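Local coordinates for protein DspB (Aggregatibacter actinomycetemcomitans, PDB 1YHT) that releases biofilms as a family 20 glycoside hydrolase with beta-N-acetylhexosaminidase activity, probably by cleaving N-acetylglucosamine units from a matrix polysaccharide, at residues I232-W237 / K265-L270; W216-I221 / D254-L259; N271-Y276 / K300-G305. All blocks are in the same frame, centred on the assembly; numbering follows the deposited sequence.

Interaction 1: residues I232-W237 / K265-L270; sequences IEITYW and KGFTVL
The carbonyl oxygen of Ile234 receives one hydrogen bond and a CA-H...O contact from the neighbouring strand: Leu270 N donates to Ile234 O at 2.7 Å, and the CA-H of Val269 adds a weaker contact with the same oxygen. Flanking bonds complete the parallel ladder, Ile234 N to Thr268 O (2.9 Å) and Tyr236 N to Leu270 O (2.9 Å). Where the backbones diverge before the ladder, a water takes over, donating to Ile232 O and accepting from Thr268 N. The same Ile232 O also lies in the plane of the Phe267 ring, 3.5 Å from its edge atom CD1.

Side chains follow the alternation of the strands. Val269 CG1, anti to its backbone N (chi1 -174°), meets Tyr236 CB at 3.7 Å on the face that also carries Ile234. Glu233 and Thr268 lie side by side, with Glu233 CG 3.7 Å from Thr268 CB, while the Glu233 carboxylate forms a salt bridge with Arg214.

These are two adjacent parallel strands of the TIM barrel. Strand 212-216 borders 233-236 on its other side, strand 324-329 borders 269-271, and helix 259-264 packs on Val269 and Tyr236.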
loop_
_atom_site.group_PDB
_atom_site.type_symbol
_atom_site.label_atom_id
_atom_site.label_comp_id
_atom_site.label_asym_id
_atom_site.label_seq_id
_atom_site.Cartn_x
_atom_site.Cartn_y
_atom_site.Cartn_z
ATOM N N ILE A 232 -16.093 -1.022 -1.069
ATOM C CA ILE A 232 -14.659 -0.707 -0.981
ATOM C C ILE A 232 -14.145 -1.485 0.215
ATOM O O ILE A 232 -14.831 -1.572 1.273
ATOM C CB ILE A 232 -14.381 0.777 -0.790
ATOM C CG1 ILE A 232 -14.755 1.551 -2.056
ATOM C CG2 ILE A 232 -12.850 0.996 -0.435
ATOM C CD1 ILE A 232 -14.778 3.121 -1.846
ATOM N N GLU A 233 -12.984 -2.111 0.032
ATOM C CA GLU A 233 -12.414 -2.979 1.058
ATOM C C GLU A 233 -11.308 -2.243 1.791
ATOM O O GLU A 233 -10.479 -1.597 1.161
ATOM C CB GLU A 233 -11.933 -4.307 0.454
ATOM C CG GLU A 233 -13.034 -5.048 -0.331
ATOM C CD GLU A 233 -12.630 -6.379 -0.933
ATOM O OE1 GLU A 233 -11.448 -6.775 -0.832
ATOM O OE2 GLU A 233 -13.507 -7.047 -1.544
ATOM N N ILE A 234 -11.341 -2.291 3.124
ATOM C CA ILE A 234 -10.489 -1.445 3.932
ATOM C C ILE A 234 -9.250 -2.177 4.472
ATOM O O ILE A 234 -9.370 -3.277 5.069
ATOM C CB ILE A 234 -11.255 -0.837 5.101
ATOM C CG1 ILE A 234 -12.577 -0.133 4.624
ATOM C CG2 ILE A 234 -10.336 0.079 5.901
ATOM C CD1 ILE A 234 -12.435 0.664 3.375
ATOM N N THR A 235 -8.083 -1.565 4.252
ATOM C CA THR A 235 -6.826 -1.974 4.898
ATOM C C THR A 235 -6.566 -1.073 6.107
ATOM O O THR A 235 -6.113 0.069 5.971
ATOM C CB THR A 235 -5.615 -2.006 3.857
ATOM O OG1 THR A 235 -5.413 -0.732 3.224
ATOM C CG2 THR A 235 -5.912 -2.988 2.808
ATOM N N TYR A 236 -6.920 -1.587 7.293
ATOM C CA TYR A 236 -7.024 -0.814 8.542
ATOM C C TYR A 236 -5.746 -0.892 9.347
ATOM O O TYR A 236 -5.460 -1.933 9.988
ATOM C CB TYR A 236 -8.208 -1.316 9.425
ATOM C CG TYR A 236 -8.683 -0.267 10.412
ATOM C CD1 TYR A 236 -9.889 0.424 10.213
ATOM C CD2 TYR A 236 -7.899 0.115 11.496
ATOM C CE1 TYR A 236 -10.313 1.458 11.092
ATOM C CE2 TYR A 236 -8.309 1.108 12.372
ATOM C CZ TYR A 236 -9.546 1.766 12.193
ATOM O OH TYR A 236 -9.955 2.793 13.075
ATOM N N TRP A 237 -4.971 0.189 9.319
ATOM C CA TRP A 237 -3.622 0.175 9.884
ATOM C C TRP A 237 -3.453 0.839 11.253
ATOM O O TRP A 237 -2.603 0.435 12.034
ATOM C CB TRP A 237 -2.620 0.741 8.924
ATOM C CG TRP A 237 -2.697 2.194 8.652
ATOM C CD1 TRP A 237 -3.585 2.835 7.855
ATOM C CD2 TRP A 237 -1.819 3.193 9.158
ATOM N NE1 TRP A 237 -3.326 4.172 7.834
ATOM C CE2 TRP A 237 -2.250 4.428 8.633
ATOM C CE3 TRP A 237 -0.711 3.165 10.006
ATOM C CZ2 TRP A 237 -1.597 5.624 8.899
ATOM C CZ3 TRP A 237 -0.039 4.363 10.281
ATOM C CH2 TRP A 237 -0.486 5.577 9.733
ATOM N N LYS A 265 -21.047 -2.169 10.160
ATOM C CA LYS A 265 -21.669 -1.706 8.941
ATOM C C LYS A 265 -21.518 -2.643 7.746
ATOM O O LYS A 265 -22.044 -2.363 6.710
ATOM C CB LYS A 265 -21.192 -0.302 8.562
ATOM C CG LYS A 265 -22.010 0.830 9.216
ATOM C CD LYS A 265 -23.384 1.033 8.536
ATOM C CE LYS A 265 -23.277 2.122 7.446
ATOM N NZ LYS A 265 -24.344 2.155 6.401
ATOM N N GLY A 266 -20.828 -3.754 7.866
ATOM C CA GLY A 266 -20.742 -4.676 6.740
ATOM C C GLY A 266 -19.506 -4.585 5.853
ATOM O O GLY A 266 -19.421 -5.285 4.845
ATOM N N PHE A 267 -18.542 -3.744 6.209
ATOM C CA PHE A 267 -17.354 -3.593 5.387
ATOM C C PHE A 267 -16.469 -4.799 5.467
ATOM O O PHE A 267 -16.276 -5.384 6.536
ATOM C CB PHE A 267 -16.541 -2.350 5.791
ATOM C CG PHE A 267 -17.112 -1.068 5.251
ATOM C CD1 PHE A 267 -16.706 -0.571 4.036
ATOM C CD2 PHE A 267 -18.086 -0.381 5.959
ATOM C CE1 PHE A 267 -17.256 0.603 3.525
ATOM C CE2 PHE A 267 -18.646 0.807 5.470
ATOM C CZ PHE A 267 -18.233 1.316 4.271
ATOM N N THR A 268 -15.870 -5.123 4.313
ATOM C CA THR A 268 -14.683 -5.955 4.279
ATOM C C THR A 268 -13.522 -5.172 4.854
ATOM O O THR A 268 -13.203 -4.084 4.388
ATOM C CB THR A 268 -14.394 -6.368 2.843
ATOM O OG1 THR A 268 -15.520 -7.107 2.375
ATOM C CG2 THR A 268 -13.163 -7.209 2.731
ATOM N N VAL A 269 -12.901 -5.711 5.900
ATOM C CA VAL A 269 -11.774 -5.046 6.506
ATOM C C VAL A 269 -10.640 -6.056 6.741
ATOM O O VAL A 269 -10.845 -7.099 7.383
ATOM C CB VAL A 269 -12.142 -4.381 7.835
ATOM C CG1 VAL A 269 -10.946 -3.574 8.340
ATOM C CG2 VAL A 269 -13.419 -3.466 7.695
ATOM N N LEU A 270 -9.442 -5.686 6.288
ATOM C CA LEU A 270 -8.201 -6.412 6.601
ATOM C C LEU A 270 -7.431 -5.644 7.657
ATOM O O LEU A 270 -7.343 -4.411 7.601
ATOM C CB LEU A 270 -7.309 -6.600 5.358
ATOM C CG LEU A 270 -7.808 -7.557 4.283
ATOM C CD1 LEU A 270 -8.954 -6.911 3.450
ATOM C CD2 LEU A 270 -6.669 -7.997 3.369
HETATM O O HOH W 1 -16.540 -3.667 1.867
#

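Interaction 2: residues W216-I221 / D254-L259; sequences WNDGLI and DMRVSL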
loop_
_atom_site.group_PDB
_atom_site.type_symbol
_atom_site.label_atom_id
_atom_site.label_comp_id
_atom_site.label_asym_id
_atom_site.label_seq_id
_atom_site.Cartn_x
_atom_site.Cartn_y
_atom_site.Cartn_z
ATOM N N TRP A 216 -6.849 2.530 2.354
ATOM C CA TRP A 216 -6.407 2.759 3.722
ATOM C C TRP A 216 -7.584 3.368 4.533
ATOM O O TRP A 216 -8.471 4.003 3.950
ATOM C CB TRP A 216 -5.161 3.682 3.765
ATOM C CG TRP A 216 -3.913 3.131 3.123
ATOM C CD1 TRP A 216 -3.259 3.627 2.038
ATOM C CD2 TRP A 216 -3.173 1.975 3.540
ATOM N NE1 TRP A 216 -2.146 2.858 1.758
ATOM C CE2 TRP A 216 -2.074 1.841 2.660
ATOM C CE3 TRP A 216 -3.289 1.090 4.621
ATOM C CZ2 TRP A 216 -1.119 0.831 2.796
ATOM C CZ3 TRP A 216 -2.363 0.113 4.770
ATOM C CH2 TRP A 216 -1.271 -0.029 3.842
ATOM N N ASN A 217 -7.615 3.162 5.854
ATOM C CA ASN A 217 -8.788 3.644 6.649
ATOM C C ASN A 217 -8.841 5.129 7.002
ATOM O O ASN A 217 -9.803 5.567 7.579
ATOM C CB ASN A 217 -8.942 2.849 7.945
ATOM C CG ASN A 217 -7.808 3.068 8.890
ATOM O OD1 ASN A 217 -6.716 2.559 8.677
ATOM N ND2 ASN A 217 -8.044 3.856 9.944
ATOM N N ASP A 218 -7.811 5.893 6.656
ATOM C CA ASP A 218 -7.582 7.195 7.243
ATOM C C ASP A 218 -8.772 8.172 7.055
ATOM O O ASP A 218 -9.055 8.985 7.945
ATOM C CB ASP A 218 -6.344 7.880 6.671
ATOM C CG ASP A 218 -5.096 7.057 6.765
ATOM O OD1 ASP A 218 -4.053 7.633 7.104
ATOM O OD2 ASP A 218 -5.157 5.840 6.462
ATOM N N GLY A 219 -9.423 8.084 5.896
ATOM C CA GLY A 219 -10.490 9.005 5.540
ATOM C C GLY A 219 -11.858 8.578 5.959
ATOM O O GLY A 219 -12.824 9.216 5.610
ATOM N N LEU A 220 -11.929 7.501 6.749
ATOM C CA LEU A 220 -13.198 6.952 7.193
ATOM C C LEU A 220 -13.526 7.554 8.535
ATOM O O LEU A 220 -12.945 7.171 9.568
ATOM C CB LEU A 220 -13.135 5.412 7.266
ATOM C CG LEU A 220 -12.859 4.711 5.929
ATOM C CD1 LEU A 220 -12.728 3.212 6.059
ATOM C CD2 LEU A 220 -13.933 5.031 4.920
ATOM N N ILE A 221 -14.426 8.547 8.499
ATOM C CA ILE A 221 -14.831 9.250 9.704
ATOM C C ILE A 221 -16.317 9.066 9.939
ATOM O O ILE A 221 -17.050 8.742 9.036
ATOM C CB ILE A 221 -14.436 10.728 9.668
ATOM C CG1 ILE A 221 -15.226 11.496 8.581
ATOM C CG2 ILE A 221 -12.895 10.877 9.470
ATOM C CD1 ILE A 221 -14.992 12.980 8.658
ATOM N N ASP A 254 -12.010 10.032 18.303
ATOM C CA ASP A 254 -13.387 10.481 18.454
ATOM C C ASP A 254 -14.036 10.720 17.109
ATOM O O ASP A 254 -15.229 10.614 16.964
ATOM C CB ASP A 254 -13.415 11.784 19.246
ATOM C CG ASP A 254 -14.819 12.177 19.634
ATOM O OD1 ASP A 254 -15.520 11.331 20.253
ATOM O OD2 ASP A 254 -15.223 13.306 19.265
ATOM N N MET A 255 -13.235 11.073 16.121
ATOM C CA MET A 255 -13.774 11.430 14.822
ATOM C C MET A 255 -13.808 10.240 13.870
ATOM O O MET A 255 -14.725 10.076 13.111
ATOM C CB MET A 255 -12.874 12.470 14.207
ATOM C CG MET A 255 -13.233 13.895 14.467
ATOM S SD MET A 255 -11.961 14.951 13.709
ATOM C CE MET A 255 -11.706 14.286 12.047
ATOM N N ARG A 256 -12.740 9.455 13.865
ATOM C CA ARG A 256 -12.615 8.365 12.913
ATOM C C ARG A 256 -13.475 7.170 13.299
ATOM O O ARG A 256 -13.826 6.984 14.464
ATOM C CB ARG A 256 -11.164 7.937 12.808
ATOM C CG ARG A 256 -10.301 8.997 12.191
ATOM C CD ARG A 256 -8.915 8.505 11.932
ATOM N NE ARG A 256 -8.084 9.531 11.326
ATOM C CZ ARG A 256 -6.851 9.335 10.872
ATOM N NH1 ARG A 256 -6.286 8.140 10.944
ATOM N NH2 ARG A 256 -6.175 10.345 10.349
ATOM N N VAL A 257 -13.774 6.332 12.309
ATOM C CA VAL A 257 -14.465 5.075 12.564
ATOM C C VAL A 257 -13.453 3.984 13.069
ATOM O O VAL A 257 -12.343 3.856 12.576
ATOM C CB VAL A 257 -15.283 4.619 11.294
ATOM C CG1 VAL A 257 -14.371 4.165 10.210
ATOM C CG2 VAL A 257 -16.197 3.473 11.620
ATOM N N SER A 258 -13.859 3.217 14.060
ATOM C CA SER A 258 -13.064 2.067 14.532
ATOM C C SER A 258 -13.252 0.865 13.593
ATOM O O SER A 258 -14.193 0.816 12.796
ATOM C CB SER A 258 -13.541 1.665 15.930
ATOM O OG SER A 258 -14.784 1.012 15.841
ATOM N N LEU A 259 -12.359 -0.104 13.715
ATOM C CA LEU A 259 -12.463 -1.298 12.935
ATOM C C LEU A 259 -13.808 -2.000 13.265
ATOM O O LEU A 259 -14.525 -2.378 12.348
ATOM C CB LEU A 259 -11.218 -2.183 13.114
ATOM C CG LEU A 259 -11.237 -3.512 12.356
ATOM C CD1 LEU A 259 -9.839 -3.967 11.909
ATOM C CD2 LEU A 259 -11.915 -4.559 13.176
HETATM O O HOH W 2 -10.852 4.975 10.393
#
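Arg256 and Asp218 meet through a flat group and a carbonyl, where the type I turn after strand 212-216 (Asn217 to Leu220) faces the chain leaving helix 246-255, in the crossover before helix 259-264. The arginine leaves its backbone with CG anti to the carbonyl carbon (chi1 -67°) and then runs extended from CG to NE, and its guanidinium lies against the turn at Asp218. There Asp218 O lies over one face of the guanidinium, 3.5 Å above its plane and displaced toward the rim, with Arg256 NE nearest at 3.6 Å. The Asp218 carboxylate is turned to other partners, accepting from Trp237 NE1 and from the backbone N of Glu184; its OD1 remains 4.5 Å from Arg256 NH1.

Val257 shows a tighter fit. Its CG1 stands between the backbone N and the carbonyl carbon (chi1 71°), the crowded position, and presses on Leu220 CB at 3.4 Å, closer than carbons usually pack. The same two residues are joined by the hydrogen bond Val257 N to Leu220 O, 3.0 Å. Next to them Ile221 sets CB against Met255 O (3.5 Å). A water accepts from Asn217 ND2 and sits close to Asn217 O and Val257 O, spanning the two backbones.

The contact therefore rests on one direct hydrogen bond, close apolar packing, a carbonyl oxygen over the guanidinium face and a water between the backbones. No N-H of Arg256 points at Asp218 OD1, so any attraction between them is probably electrostatic, without the directionality of a salt bridge.

Interaction 3: residues N271-Y276 / K300-G305; sequences NYNSYY and KNWDLG
Trp302 and Asn271 both place CG anti to their backbone N (chi1 -176° and -174°), whereas Tyr276 holds CG anti to its carbonyl carbon (chi1 -74°), and the indole meets both the Asn271 amide and the Tyr276 ring where a TIM-barrel strand gives way to a short helix. An Asx turn shapes the exit from the strand: Asn271 OD1 accepts from Asn273 N at 2.9 Å. Asn273 then occupies the N-cap of helix 274-277, its OD1 receiving a weak bond from Tyr275 N.

The other end of the Asn271 amide reaches across the contact. ND2 donates to Leu304 O at 2.9 Å, with the acceptor close to the amide plane but the donor well above the plane of the carbonyl. ND2 also bonds to Val306 O, an acceptor it shares with Trp302 NE1 and Asn273 ND2, and it stands at the edge of the indole. Asn273 ND2 bonds to Gly309 O as well.

Aromatic packing closes the contact. The Tyr276 ring is covered on one face by Trp302 CB, a CH-pi contact 3.9 Å from the ring centroid, and on the opposite face by Tyr275 CD2. The two rings meet obliquely, Trp302 CD1 lying 3.4 Å from Tyr276 CD2.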
loop_
_atom_site.group_PDB
_atom_site.type_symbol
_atom_site.label_atom_id
_atom_site.label_comp_id
_atom_site.label_asym_id
_atom_site.label_seq_id
_atom_site.Cartn_x
_atom_site.Cartn_y
_atom_site.Cartn_z
ATOM N N ASN A 271 -6.865 -6.393 8.593
ATOM C CA ASN A 271 -6.178 -5.834 9.708
ATOM C C ASN A 271 -4.699 -5.661 9.357
ATOM O O ASN A 271 -3.977 -6.618 9.160
ATOM C CB ASN A 271 -6.358 -6.768 10.922
ATOM C CG ASN A 271 -5.772 -6.197 12.216
ATOM O OD1 ASN A 271 -5.180 -5.119 12.220
ATOM N ND2 ASN A 271 -5.966 -6.921 13.337
ATOM N N TYR A 272 -4.264 -4.423 9.292
ATOM C CA TYR A 272 -2.883 -4.095 8.981
ATOM C C TYR A 272 -2.154 -3.544 10.221
ATOM O O TYR A 272 -1.065 -2.991 10.090
ATOM C CB TYR A 272 -2.846 -3.085 7.858
ATOM C CG TYR A 272 -2.840 -3.651 6.432
ATOM C CD1 TYR A 272 -3.846 -4.494 5.984
ATOM C CD2 TYR A 272 -1.841 -3.298 5.521
ATOM C CE1 TYR A 272 -3.868 -4.970 4.661
ATOM C CE2 TYR A 272 -1.883 -3.752 4.194
ATOM C CZ TYR A 272 -2.896 -4.602 3.769
ATOM O OH TYR A 272 -2.985 -5.070 2.433
ATOM N N ASN A 273 -2.798 -3.680 11.401
ATOM C CA ASN A 273 -2.296 -3.139 12.715
ATOM C C ASN A 273 -0.830 -2.797 12.699
ATOM O O ASN A 273 0.001 -3.696 12.743
ATOM C CB ASN A 273 -2.565 -4.161 13.830
ATOM C CG ASN A 273 -2.149 -3.668 15.228
ATOM O OD1 ASN A 273 -1.280 -2.815 15.373
ATOM N ND2 ASN A 273 -2.775 -4.223 16.248
ATOM N N SER A 274 -0.505 -1.501 12.678
ATOM C CA SER A 274 0.883 -1.048 12.549
ATOM C C SER A 274 1.759 -1.460 13.741
ATOM O O SER A 274 2.935 -1.693 13.585
ATOM C CB SER A 274 0.963 0.465 12.342
ATOM O OG SER A 274 0.372 1.141 13.437
ATOM N N TYR A 275 1.187 -1.612 14.926
ATOM C CA TYR A 275 2.038 -2.039 16.039
ATOM C C TYR A 275 2.699 -3.400 15.831
ATOM O O TYR A 275 3.904 -3.527 16.070
ATOM C CB TYR A 275 1.278 -2.038 17.345
ATOM C CG TYR A 275 2.187 -2.298 18.530
ATOM C CD1 TYR A 275 2.999 -1.286 19.060
ATOM C CD2 TYR A 275 2.263 -3.553 19.080
ATOM C CE1 TYR A 275 3.848 -1.536 20.135
ATOM C CE2 TYR A 275 3.086 -3.807 20.173
ATOM C CZ TYR A 275 3.849 -2.796 20.700
ATOM O OH TYR A 275 4.666 -3.112 21.754
ATOM N N TYR A 276 1.926 -4.410 15.434
ATOM C CA TYR A 276 2.451 -5.778 15.237
ATOM C C TYR A 276 2.865 -6.122 13.799
ATOM O O TYR A 276 3.661 -7.042 13.567
ATOM C CB TYR A 276 1.400 -6.804 15.656
ATOM C CG TYR A 276 1.248 -6.906 17.142
ATOM C CD1 TYR A 276 2.270 -7.477 17.911
ATOM C CD2 TYR A 276 0.112 -6.402 17.795
ATOM C CE1 TYR A 276 2.156 -7.573 19.270
ATOM C CE2 TYR A 276 -0.019 -6.526 19.189
ATOM C CZ TYR A 276 1.010 -7.099 19.907
ATOM O OH TYR A 276 0.936 -7.210 21.276
ATOM N N LYS A 300 3.430 -14.927 20.009
ATOM C CA LYS A 300 3.032 -14.958 21.432
ATOM C C LYS A 300 1.830 -14.061 21.742
ATOM O O LYS A 300 0.911 -14.474 22.457
ATOM C CB LYS A 300 4.227 -14.503 22.255
ATOM C CG LYS A 300 4.073 -14.530 23.772
ATOM C CD LYS A 300 4.707 -15.744 24.385
ATOM C CE LYS A 300 5.214 -15.430 25.800
ATOM N NZ LYS A 300 4.197 -14.752 26.612
ATOM N N ASN A 301 1.835 -12.871 21.143
ATOM C CA ASN A 301 1.013 -11.736 21.583
ATOM C C ASN A 301 0.002 -11.198 20.563
ATOM O O ASN A 301 -0.918 -10.486 20.948
ATOM C CB ASN A 301 1.915 -10.560 22.043
ATOM C CG ASN A 301 2.900 -10.964 23.137
ATOM O OD1 ASN A 301 4.128 -10.849 22.978
ATOM N ND2 ASN A 301 2.385 -11.441 24.230
ATOM N N TRP A 302 0.166 -11.485 19.271
ATOM C CA TRP A 302 -0.796 -10.978 18.301
ATOM C C TRP A 302 -1.845 -12.011 17.925
ATOM O O TRP A 302 -1.556 -13.215 17.840
ATOM C CB TRP A 302 -0.113 -10.413 17.047
ATOM C CG TRP A 302 -1.125 -9.816 16.110
ATOM C CD1 TRP A 302 -1.851 -8.678 16.293
ATOM C CD2 TRP A 302 -1.563 -10.379 14.877
ATOM N NE1 TRP A 302 -2.699 -8.473 15.217
ATOM C CE2 TRP A 302 -2.535 -9.504 14.333
ATOM C CE3 TRP A 302 -1.183 -11.504 14.139
ATOM C CZ2 TRP A 302 -3.143 -9.743 13.112
ATOM C CZ3 TRP A 302 -1.824 -11.752 12.940
ATOM C CH2 TRP A 302 -2.818 -10.887 12.460
ATOM N N ASP A 303 -3.078 -11.557 17.728
ATOM C CA ASP A 303 -4.075 -12.359 17.023
ATOM C C ASP A 303 -4.910 -11.460 16.139
ATOM O O ASP A 303 -4.882 -10.213 16.263
ATOM C CB ASP A 303 -4.977 -13.202 17.960
ATOM C CG ASP A 303 -5.891 -12.377 18.820
ATOM O OD1 ASP A 303 -6.936 -11.916 18.314
ATOM O OD2 ASP A 303 -5.588 -12.258 20.038
ATOM N N LEU A 304 -5.659 -12.086 15.243
ATOM C CA LEU A 304 -6.318 -11.326 14.171
ATOM C C LEU A 304 -7.280 -10.236 14.708
ATOM O O LEU A 304 -7.529 -9.235 14.026
ATOM C CB LEU A 304 -7.039 -12.280 13.221
ATOM C CG LEU A 304 -7.694 -11.630 12.013
ATOM C CD1 LEU A 304 -6.603 -10.892 11.133
ATOM C CD2 LEU A 304 -8.488 -12.640 11.222
ATOM N N GLY A 305 -7.800 -10.423 15.916
ATOM C CA GLY A 305 -8.765 -9.499 16.498
ATOM C C GLY A 305 -8.178 -8.297 17.202
ATOM O O GLY A 305 -8.903 -7.368 17.617
#

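The three contacts illustrate how neighbouring strands and their connections in a TIM barrel are held together. Along the chain the segments of interactions 1 and 2 alternate, while interaction 3 follows both, starting directly after 265-270. Centres of interactions 1 and 2 are about 10 Å apart, those of 1 and 3 about 15 Å and those of 2 and 3 about 18 Å. Interaction 1 joins two strands; interaction 2 holds the loop after strand 212-216 against the crossover between them, and interaction 3 holds the end of strand 269-271 against the chain leaving helix 287-301. Hydrogen bonds from Tyr236 to Val257 and Tyr272 link 1 to both others, so consecutive strands and their connections form one continuous stretch of barrel.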